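Side-chain contacts in MccB protein (Escherichia coli, PDB 6OM4), which probably uses ATP to attach a nucleotide to the N-formylated precursor peptide MccA through a phosphoramidate link, a step in making the antibiotic microcin C7: residues 197-200 / 201-204; 263-266 / 267-270; 272-275 / 276-280. All blocks are in the same frame, centred on the assembly; numbering follows the deposited sequence.

Contact 1: 197-200 / 201-204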
loop_
_atom_site.group_PDB
_atom_site.type_symbol
_atom_site.label_atom_id
_atom_site.label_comp_id
_atom_site.label_asym_id
_atom_site.label_seq_id
_atom_site.Cartn_x
_atom_site.Cartn_y
_atom_site.Cartn_z
ATOM N N TYR A 197 -13.038 0.717 24.000
ATOM C CA TYR A 197 -12.424 -0.491 23.492
ATOM C C TYR A 197 -13.460 -1.503 22.998
ATOM O O TYR A 197 -13.279 -2.162 21.955
ATOM C CB TYR A 197 -11.530 -1.130 24.552
ATOM C CG TYR A 197 -10.980 -2.448 24.111
ATOM C CD1 TYR A 197 -11.665 -3.633 24.341
ATOM C CD2 TYR A 197 -9.767 -2.519 23.446
ATOM C CE1 TYR A 197 -11.153 -4.848 23.923
ATOM C CE2 TYR A 197 -9.229 -3.724 23.059
ATOM C CZ TYR A 197 -9.934 -4.891 23.262
ATOM O OH TYR A 197 -9.405 -6.072 22.801
ATOM N N THR A 198 -14.542 -1.649 23.759
ATOM C CA THR A 198 -15.551 -2.659 23.532
ATOM C C THR A 198 -16.314 -2.457 22.208
ATOM O O THR A 198 -16.808 -3.409 21.613
ATOM C CB THR A 198 -16.499 -2.698 24.746
ATOM O OG1 THR A 198 -17.116 -3.980 24.678
ATOM C CG2 THR A 198 -17.530 -1.595 24.759
ATOM N N ASP A 199 -16.356 -1.235 21.688
ATOM C CA ASP A 199 -16.991 -0.975 20.405
ATOM C C ASP A 199 -16.293 -1.699 19.230
ATOM O O ASP A 199 -16.881 -1.852 18.194
ATOM C CB ASP A 199 -17.062 0.530 20.147
ATOM C CG ASP A 199 -18.014 1.234 21.110
ATOM O OD1 ASP A 199 -18.944 0.577 21.586
ATOM O OD2 ASP A 199 -17.782 2.419 21.404
ATOM N N LEU A 200 -15.037 -2.128 19.395
ATOM C CA LEU A 200 -14.313 -2.850 18.323
ATOM C C LEU A 200 -14.943 -4.211 18.016
ATOM O O LEU A 200 -14.796 -4.709 16.901
ATOM C CB LEU A 200 -12.840 -2.978 18.702
ATOM C CG LEU A 200 -12.068 -1.672 18.612
ATOM C CD1 LEU A 200 -10.734 -1.762 19.341
ATOM C CD2 LEU A 200 -11.846 -1.273 17.152
ATOM N N HIS A 201 -15.740 -4.748 18.957
ATOM C CA HIS A 201 -16.517 -5.952 18.695
ATOM C C HIS A 201 -17.545 -5.740 17.571
ATOM O O HIS A 201 -18.033 -6.735 17.037
ATOM C CB HIS A 201 -17.200 -6.464 19.989
ATOM C CG HIS A 201 -16.216 -6.905 21.020
ATOM N ND1 HIS A 201 -15.463 -8.053 20.874
ATOM C CD2 HIS A 201 -15.820 -6.342 22.182
ATOM C CE1 HIS A 201 -14.642 -8.165 21.895
ATOM N NE2 HIS A 201 -14.846 -7.148 22.718
ATOM N N LYS A 202 -17.902 -4.483 17.255
ATOM C CA LYS A 202 -18.892 -4.172 16.225
ATOM C C LYS A 202 -18.243 -4.105 14.833
ATOM O O LYS A 202 -18.936 -3.919 13.823
ATOM C CB LYS A 202 -19.595 -2.835 16.499
ATOM C CG LYS A 202 -20.615 -2.856 17.633
ATOM C CD LYS A 202 -20.144 -2.175 18.899
ATOM C CE LYS A 202 -21.250 -1.845 19.882
ATOM N NZ LYS A 202 -21.810 -0.498 19.640
ATOM N N VAL A 203 -16.910 -4.199 14.766
ATOM C CA VAL A 203 -16.206 -4.092 13.497
ATOM C C VAL A 203 -16.018 -5.486 12.910
ATOM O O VAL A 203 -15.411 -6.352 13.550
ATOM C CB VAL A 203 -14.859 -3.371 13.677
ATOM C CG1 VAL A 203 -14.095 -3.312 12.370
ATOM C CG2 VAL A 203 -15.021 -1.977 14.266
ATOM N N PRO A 204 -16.522 -5.753 11.687
ATOM C CA PRO A 204 -16.461 -7.091 11.107
ATOM C C PRO A 204 -15.023 -7.555 10.837
ATOM O O PRO A 204 -14.142 -6.741 10.627
ATOM C CB PRO A 204 -17.248 -7.014 9.801
ATOM C CG PRO A 204 -18.031 -5.711 9.910
ATOM C CD PRO A 204 -17.231 -4.796 10.826
#

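Contact 2: 263-266 / 267-270. Unlike the reference sequence in segment 267-270: A270 (reference Ser).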
loop_
_atom_site.group_PDB
_atom_site.type_symbol
_atom_site.label_atom_id
_atom_site.label_comp_id
_atom_site.label_asym_id
_atom_site.label_seq_id
_atom_site.Cartn_x
_atom_site.Cartn_y
_atom_site.Cartn_z
ATOM N N VAL A 263 9.219 2.588 20.812
ATOM C CA VAL A 263 9.784 3.689 20.078
ATOM C C VAL A 263 8.837 4.895 20.151
ATOM O O VAL A 263 9.270 6.025 20.270
ATOM C CB VAL A 263 10.082 3.317 18.610
ATOM C CG1 VAL A 263 11.116 4.264 18.024
ATOM C CG2 VAL A 263 10.527 1.873 18.437
ATOM N N VAL A 264 7.537 4.649 20.076
ATOM C CA VAL A 264 6.564 5.750 20.057
ATOM C C VAL A 264 6.189 6.083 21.504
ATOM O O VAL A 264 6.084 5.177 22.335
ATOM C CB VAL A 264 5.344 5.388 19.192
ATOM C CG1 VAL A 264 4.420 6.575 18.947
ATOM C CG2 VAL A 264 5.770 4.806 17.862
ATOM N N ALA A 265 6.041 7.378 21.826
ATOM C CA ALA A 265 5.594 7.788 23.174
ATOM C C ALA A 265 4.253 7.114 23.485
ATOM O O ALA A 265 3.404 6.995 22.623
ATOM C CB ALA A 265 5.454 9.291 23.265
ATOM N N ASP A 266 4.050 6.670 24.721
ATOM C CA ASP A 266 2.693 6.224 25.085
ATOM C C ASP A 266 2.142 6.955 26.312
ATOM O O ASP A 266 0.948 6.803 26.580
ATOM C CB ASP A 266 2.622 4.715 25.305
ATOM C CG ASP A 266 3.497 4.245 26.436
ATOM O OD1 ASP A 266 4.454 4.964 26.779
ATOM O OD2 ASP A 266 3.198 3.168 26.977
ATOM N N LEU A 267 2.958 7.721 27.047
ATOM C CA LEU A 267 2.400 8.567 28.112
ATOM C C LEU A 267 2.223 10.001 27.602
ATOM O O LEU A 267 3.175 10.796 27.595
ATOM C CB LEU A 267 3.263 8.549 29.377
ATOM C CG LEU A 267 2.787 9.527 30.466
ATOM C CD1 LEU A 267 1.297 9.350 30.770
ATOM C CD2 LEU A 267 3.586 9.391 31.758
ATOM N N TYR A 268 0.984 10.335 27.246
ATOM C CA TYR A 268 0.584 11.686 26.869
ATOM C C TYR A 268 0.123 12.386 28.149
ATOM O O TYR A 268 -1.060 12.664 28.350
ATOM C CB TYR A 268 -0.466 11.633 25.748
ATOM C CG TYR A 268 0.073 11.019 24.483
ATOM C CD1 TYR A 268 0.801 11.787 23.580
ATOM C CD2 TYR A 268 -0.036 9.655 24.248
ATOM C CE1 TYR A 268 1.359 11.219 22.445
ATOM C CE2 TYR A 268 0.526 9.070 23.122
ATOM C CZ TYR A 268 1.223 9.859 22.217
ATOM O OH TYR A 268 1.774 9.312 21.107
ATOM N N GLY A 269 1.094 12.673 29.020
ATOM C CA GLY A 269 0.787 13.116 30.344
ATOM C C GLY A 269 2.023 13.187 31.196
ATOM O O GLY A 269 3.133 13.170 30.640
ATOM N N ALA A 270 1.816 13.398 32.506
ATOM C CA ALA A 270 2.904 13.496 33.500
ATOM C C ALA A 270 2.500 12.744 34.772
ATOM O O ALA A 270 1.304 12.628 35.094
ATOM C CB ALA A 270 3.224 14.920 33.853
HETATM O O HOH W 1 -1.218 8.804 27.918
#

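Contact 3: 272-275 / 276-280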
loop_
_atom_site.group_PDB
_atom_site.type_symbol
_atom_site.label_atom_id
_atom_site.label_comp_id
_atom_site.label_asym_id
_atom_site.label_seq_id
_atom_site.Cartn_x
_atom_site.Cartn_y
_atom_site.Cartn_z
ATOM N N LYS A 272 3.092 14.075 37.540
ATOM C CA LYS A 272 2.632 15.198 38.351
ATOM C C LYS A 272 1.238 15.613 37.867
ATOM O O LYS A 272 1.089 16.008 36.743
ATOM C CB LYS A 272 3.621 16.356 38.268
ATOM C CG LYS A 272 4.935 16.083 38.989
ATOM C CD LYS A 272 6.177 16.432 38.228
ATOM C CE LYS A 272 7.419 15.809 38.829
ATOM N NZ LYS A 272 8.284 15.262 37.760
ATOM N N GLU A 273 0.232 15.502 38.731
ATOM C CA GLU A 273 -1.147 15.786 38.336
ATOM C C GLU A 273 -1.291 17.202 37.766
ATOM O O GLU A 273 -1.989 17.370 36.775
ATOM C CB GLU A 273 -2.100 15.600 39.513
ATOM C CG GLU A 273 -3.547 15.820 39.117
ATOM C CD GLU A 273 -4.559 15.526 40.213
ATOM O OE1 GLU A 273 -4.209 15.678 41.410
ATOM O OE2 GLU A 273 -5.699 15.145 39.863
ATOM N N ASN A 274 -0.642 18.215 38.363
ATOM C CA ASN A 274 -0.827 19.587 37.914
ATOM C C ASN A 274 -0.388 19.691 36.444
ATOM O O ASN A 274 -1.081 20.276 35.586
ATOM C CB ASN A 274 -0.075 20.592 38.796
ATOM C CG ASN A 274 -0.118 22.013 38.271
ATOM O OD1 ASN A 274 -0.819 22.861 38.824
ATOM N ND2 ASN A 274 0.637 22.306 37.227
ATOM N N ILE A 275 0.806 19.157 36.170
ATOM C CA ILE A 275 1.388 19.167 34.851
ATOM C C ILE A 275 0.551 18.284 33.910
ATOM O O ILE A 275 0.306 18.664 32.729
ATOM C CB ILE A 275 2.868 18.717 34.895
ATOM C CG1 ILE A 275 3.710 19.597 35.824
ATOM C CG2 ILE A 275 3.445 18.685 33.482
ATOM C CD1 ILE A 275 3.721 21.030 35.449
ATOM N N ASP A 276 0.080 17.141 34.418
ATOM C CA ASP A 276 -0.709 16.214 33.623
ATOM C C ASP A 276 -1.960 16.885 33.052
ATOM O O ASP A 276 -2.287 16.684 31.909
ATOM C CB ASP A 276 -1.096 14.988 34.457
ATOM C CG ASP A 276 -1.745 13.879 33.654
ATOM O OD1 ASP A 276 -1.099 13.354 32.711
ATOM O OD2 ASP A 276 -2.915 13.551 33.982
ATOM N N HIS A 277 -2.718 17.606 33.887
ATOM C CA HIS A 277 -3.901 18.316 33.422
ATOM C C HIS A 277 -3.532 19.339 32.339
ATOM O O HIS A 277 -4.293 19.475 31.389
ATOM C CB HIS A 277 -4.668 18.970 34.574
ATOM C CG HIS A 277 -5.266 17.996 35.538
ATOM N ND1 HIS A 277 -6.159 17.021 35.140
ATOM C CD2 HIS A 277 -5.171 17.903 36.886
ATOM C CE1 HIS A 277 -6.523 16.303 36.197
ATOM N NE2 HIS A 277 -5.944 16.827 37.286
ATOM N N LYS A 278 -2.375 20.030 32.451
ATOM C CA LYS A 278 -1.964 20.995 31.406
ATOM C C LYS A 278 -1.696 20.273 30.085
ATOM O O LYS A 278 -2.161 20.683 29.026
ATOM C CB LYS A 278 -0.770 21.847 31.864
ATOM C CG LYS A 278 -1.056 22.767 33.050
ATOM C CD LYS A 278 0.148 23.588 33.497
ATOM C CE LYS A 278 -0.155 24.819 34.334
ATOM N NZ LYS A 278 -0.908 24.480 35.551
ATOM N N ILE A 279 -0.977 19.161 30.152
ATOM C CA ILE A 279 -0.687 18.347 28.999
ATOM C C ILE A 279 -1.982 17.864 28.327
ATOM O O ILE A 279 -2.126 17.950 27.095
ATOM C CB ILE A 279 0.210 17.160 29.363
ATOM C CG1 ILE A 279 1.584 17.666 29.805
ATOM C CG2 ILE A 279 0.289 16.206 28.193
ATOM C CD1 ILE A 279 2.466 16.621 30.395
ATOM N N LYS A 280 -2.914 17.352 29.134
ATOM C CA LYS A 280 -4.149 16.801 28.570
ATOM C C LYS A 280 -4.953 17.898 27.867
ATOM O O LYS A 280 -5.589 17.635 26.838
ATOM C CB LYS A 280 -4.928 16.098 29.677
ATOM C CG LYS A 280 -4.481 14.663 29.901
ATOM C CD LYS A 280 -4.816 14.129 31.268
ATOM C CE LYS A 280 -4.604 12.629 31.358
ATOM N NZ LYS A 280 -3.321 12.232 30.723
#

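Contact 1: 197-200 / 201-204
K202 folds back over the preceding turn toward D199, within the 3-10 turns that join strand 186-191 to strand 208-211 in the ThiF-type Rossmann domain. Its CB sits 3.3 Å from the carbonyl O of D199, the same oxygen that accepts the backbone N-H of K202. CG stands farther off, but a bend in the chain (chi2 106°) returns CD to within 3.4 Å of D199 O and also brings it near the CA of D199. CE then runs beside the carboxylate, and NZ ends 3.6 Å from D199 OD1, a long salt bridge between two side chains that lie alongside each other and point the same way. The other carboxylate oxygen, OD2, receives weak bonds from the backbone N-H groups of N195 and D196.

One residue earlier, the H201 imidazole turns its edge to T198, with CD2 3.1 Å from the carbonyl O of T198 and near OG1 of the same residue; Y226 meets the ring edge-to-face. Three successive i+3 bonds, among them V203 N to L200 O at 3.0 Å, keep the turns wound tightly. L200 and V203 face inward, where both pack on W209. The chemistry is therefore two-sided: apolar groups anchor the turns close to I194 of the ATP site, while the outer salt bridge, long and with K202 exposed, probably adds little strength.

Contact 2: 263-266 / 267-270
A single water bridges the D266-L267-Y268 backbone: it takes the N-H of Y268, whose N lies 2.8 Å from it, and gives a proton to the carbonyl O of D266 at 3.2 Å. The peptide N of Y268 is itself 3.6 Å from D266 O, so the water spans polar groups that the chain leaves too far apart to bond. Y268 is the centre of an inverse gamma turn, closed by a weak bond from G269 N to L267 O.

From this turn the Y268 ring reaches back along the chain. With CG anti to the carbonyl carbon (chi1 -63°), CD2 comes within 3.8 Å of D266 O, and CE2 and CZ each approach A265 O obliquely. Beside the phenol lies the methyl group of A265, its CB 4.4 Å from CZ. The hydroxyl itself is hydrogen-bonded to the backbone of the bound peptide, A265 adds backbone hydrogen bonds to that peptide, and F217 meets the tyrosine ring edge-to-face. The backbone of A265 and the hydroxyl of Y268 thus present neighbouring polar groups, consistent with the loop gripping the peptide partly through its main chain, while V263, A265 and Y268 also pack on its side chains.

Contact 3: 272-275 / 276-280
E273 and H277 form an i to i+4 side-chain pair on the first turns of helix 273-285, with K272 as the N-cap residue. The glutamate leaves the helix with CG anti to its own backbone N and stays extended, which carries its carboxylate to the edge of the imidazole, the two side chains crossing at a slant. H277 NE2 donates to E273 OE2 at 3.1 Å, with an N-H...O angle of 154°. The oxygen is met on its anti side, 35° out of the carboxylate plane, and the two planar groups are likewise turned 35° from each other. The bond is consequently well short of coplanar, although OE2 remains at the edge of the ring. Behind it, the glutamate CG lies 3.2 Å from NE2, and on the inner side CD2 faces the carbonyl O of E273. A carboxylate so close would probably favour a protonated imidazole.

A second i to i+4 pair is apolar. I275 and I279 also cross at an angle, and the CG2 branch of the first meets the CD1 end of the second at 3.8 Å; both also touch A270. D276 points elsewhere: its CB rests near the carbonyl O of K272, while its carboxylate, through A270 N, holds the helix to the preceding loop, and K280 adds a weak bond to Y268 O.

Backbone bonds of the ordinary helical kind underlie these pairs, beginning with D276 N to K272 O and continuing with I279 N to I275 O at 2.9 Å. One turn on, K280 NZ closes a salt bridge with D276 OD1 at 3.2 Å, meeting that oxygen on its syn side.

How the contacts relate
Contact 1 is partly buried, its inward residues set against the Rossmann core near the nucleotide, whereas contacts 2 and 3 lie at the surface and farther from the chain's centre. Contacts 2 and 3 belong to neighbouring elements, a peptide-binding loop and the helix that follows it. They touch directly, loop end against first helical turns. Contact 1 stands apart, its nearest atoms about 14 Å from those of contact 2 and about 16 Å from those of contact 3. Chemistry follows place: 3-10 (i to i+3) backbone hydrogen bonds with inward apolar anchors in contact 1, water and ligand bonds in contact 2, and i to i+4 helical pairs in contact 3.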